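Local structure of cupin type-2 domain-containing protein (Streptococcus pyogenes, 1YHF) at residues Asp61-Ile66 / Leu107-Lys112. The protein is of unknown function but has a cupin-type beta-sandwich fold, a scaffold that in many relatives holds a metal ion or a small ligand. Sequence-based numbering, arbitrary orientation.
Sequences DAMVTI and LLVVVK
The carbonyl oxygen of Leu107 takes two bonds, one from Thr65 N at 2.9 Å and one from a water that donates at 3.2 Å to the same Leu107 O. The strands 61-68 and 104-111 are antiparallel neighbours inside one sheet of the cupin beta-sandwich, with 87-90 beside 61-68 and 40-47 beside 104-111. The water also bonds Thr65 OG1 at 2.8 Å, so it bridges the two strands over the face that carries Thr65 and Leu107. OG1 lies beside its own backbone N, anti to the carbonyl carbon (chi1 -71°), which brings it to the water. Thr65 OG1 also hydrogen-bonds Thr87 OG1 on strand 87-90. Paired backbone bonds join Thr65 with Leu107, Met63 with Val109 and Asp61 with Val111. The shortest are Met63 N to Val109 O and Val111 N to Asp61 O, both 2.7 Å. The Asp61 N to Val111 O bond is the most bent, 132° at the hydrogen. The side chain of Asp61 bonds Ala92 N through OD1.

Ala62-Val110 and Val64-Leu108 are non-hydrogen-bonded pairs; the backbones of Ala62 and Val64 bond Met90 and Ile88 on strand 87-90, and that of Leu108 bonds Thr43. Their side chains share the face that also carries Met90, Ile88 and Met106. Ala62 CB meets Val110 CG2 at 3.9 Å. On the other face, CE of Met63, modelled as selenomethionine, passes loosely by Val109 CB. Leu108 has CG anti to its backbone N (chi1 174°), and its CD1 reaches across the strand gap to touch Val64 CG2 at 3.7 Å.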
loop_
_atom_site.group_PDB
_atom_site.type_symbol
_atom_site.label_atom_id
_atom_site.label_comp_id
_atom_site.label_asym_id
_atom_site.label_seq_id
_atom_site.Cartn_x
_atom_site.Cartn_y
_atom_site.Cartn_z
ATOM N N ASP A 61 9.291 -8.210 2.865
ATOM C CA ASP A 61 7.922 -8.623 3.161
ATOM C C ASP A 61 7.061 -7.345 3.060
ATOM O O ASP A 61 7.436 -6.284 3.570
ATOM C CB ASP A 61 7.796 -9.241 4.568
ATOM C CG ASP A 61 8.370 -10.666 4.670
ATOM O OD1 ASP A 61 8.420 -11.397 3.657
ATOM O OD2 ASP A 61 8.748 -11.069 5.796
ATOM N N ALA A 62 5.915 -7.463 2.416
ATOM C CA ALA A 62 5.076 -6.324 2.099
ATOM C C ALA A 62 3.713 -6.471 2.772
ATOM O O ALA A 62 2.877 -7.308 2.385
ATOM C CB ALA A 62 4.932 -6.202 0.568
HETATM N N MSE A 63 3.475 -5.666 3.795
HETATM C CA MSE A 63 2.228 -5.797 4.528
HETATM C C MSE A 63 1.237 -4.814 3.939
HETATM O O MSE A 63 1.543 -3.634 3.789
HETATM C CB MSE A 63 2.432 -5.534 6.012
HETATM C CG MSE A 63 1.159 -5.643 6.803
HETATM SE SE MSE A 63 1.438 -5.591 8.723
HETATM C CE MSE A 63 2.118 -3.766 8.950
ATOM N N VAL A 64 0.062 -5.335 3.587
ATOM C CA VAL A 64 -0.995 -4.539 2.994
ATOM C C VAL A 64 -2.146 -4.459 3.961
ATOM O O VAL A 64 -2.686 -5.495 4.362
ATOM C CB VAL A 64 -1.516 -5.174 1.676
ATOM C CG1 VAL A 64 -2.735 -4.402 1.143
ATOM C CG2 VAL A 64 -0.420 -5.219 0.639
ATOM N N THR A 65 -2.531 -3.231 4.309
ATOM C CA THR A 65 -3.686 -3.001 5.156
ATOM C C THR A 65 -4.705 -2.188 4.349
ATOM O O THR A 65 -4.397 -1.081 3.899
ATOM C CB THR A 65 -3.247 -2.325 6.482
ATOM O OG1 THR A 65 -2.530 -3.286 7.293
ATOM C CG2 THR A 65 -4.409 -1.812 7.250
ATOM N N ILE A 66 -5.883 -2.779 4.125
ATOM C CA ILE A 66 -6.926 -2.164 3.321
ATOM C C ILE A 66 -7.733 -1.207 4.194
ATOM O O ILE A 66 -8.300 -1.590 5.238
ATOM C CB ILE A 66 -7.800 -3.227 2.559
ATOM C CG1 ILE A 66 -6.934 -4.050 1.590
ATOM C CG2 ILE A 66 -8.990 -2.583 1.806
ATOM C CD1 ILE A 66 -6.301 -3.272 0.468
ATOM N N LEU A 107 -2.642 1.021 3.237
ATOM C CA LEU A 107 -1.335 1.340 3.760
ATOM C C LEU A 107 -0.452 0.152 3.372
ATOM O O LEU A 107 -0.808 -0.996 3.610
ATOM C CB LEU A 107 -1.368 1.524 5.287
ATOM C CG LEU A 107 0.009 1.691 5.944
ATOM C CD1 LEU A 107 0.729 3.003 5.536
ATOM C CD2 LEU A 107 -0.151 1.621 7.453
ATOM N N LEU A 108 0.681 0.452 2.754
ATOM C CA LEU A 108 1.633 -0.543 2.308
ATOM C C LEU A 108 2.966 -0.338 3.027
ATOM O O LEU A 108 3.597 0.707 2.902
ATOM C CB LEU A 108 1.788 -0.463 0.774
ATOM C CG LEU A 108 2.876 -1.368 0.178
ATOM C CD1 LEU A 108 2.448 -2.835 0.275
ATOM C CD2 LEU A 108 3.213 -0.982 -1.283
ATOM N N VAL A 109 3.383 -1.337 3.803
ATOM C CA VAL A 109 4.616 -1.261 4.544
ATOM C C VAL A 109 5.520 -2.392 4.012
ATOM O O VAL A 109 5.203 -3.574 4.140
ATOM C CB VAL A 109 4.384 -1.376 6.074
ATOM C CG1 VAL A 109 5.708 -1.365 6.810
ATOM C CG2 VAL A 109 3.481 -0.222 6.575
ATOM N N VAL A 110 6.618 -2.010 3.373
ATOM C CA VAL A 110 7.520 -3.000 2.791
ATOM C C VAL A 110 8.840 -3.047 3.542
ATOM O O VAL A 110 9.674 -2.108 3.451
ATOM C CB VAL A 110 7.773 -2.760 1.262
ATOM C CG1 VAL A 110 8.661 -3.895 0.665
ATOM C CG2 VAL A 110 6.457 -2.614 0.496
ATOM N N VAL A 111 9.054 -4.172 4.234
ATOM C CA VAL A 111 10.191 -4.311 5.104
ATOM C C VAL A 111 11.255 -5.167 4.412
ATOM O O VAL A 111 11.064 -6.366 4.191
ATOM C CB VAL A 111 9.791 -4.833 6.510
ATOM C CG1 VAL A 111 11.025 -4.870 7.420
ATOM C CG2 VAL A 111 8.677 -3.911 7.135
ATOM N N LYS A 112 12.351 -4.515 4.049
ATOM C CA LYS A 112 13.413 -5.148 3.243
ATOM C C LYS A 112 14.630 -5.487 4.093
ATOM O O LYS A 112 14.753 -4.980 5.208
ATOM C CB LYS A 112 13.803 -4.223 2.077
ATOM C CG LYS A 112 12.735 -4.175 0.996
ATOM C CD LYS A 112 12.990 -3.079 -0.047
ATOM C CE LYS A 112 12.301 -1.787 0.360
ATOM N NZ LYS A 112 12.665 -0.631 -0.519
HETATM O O HOH W 1 -0.030 -2.277 6.401
#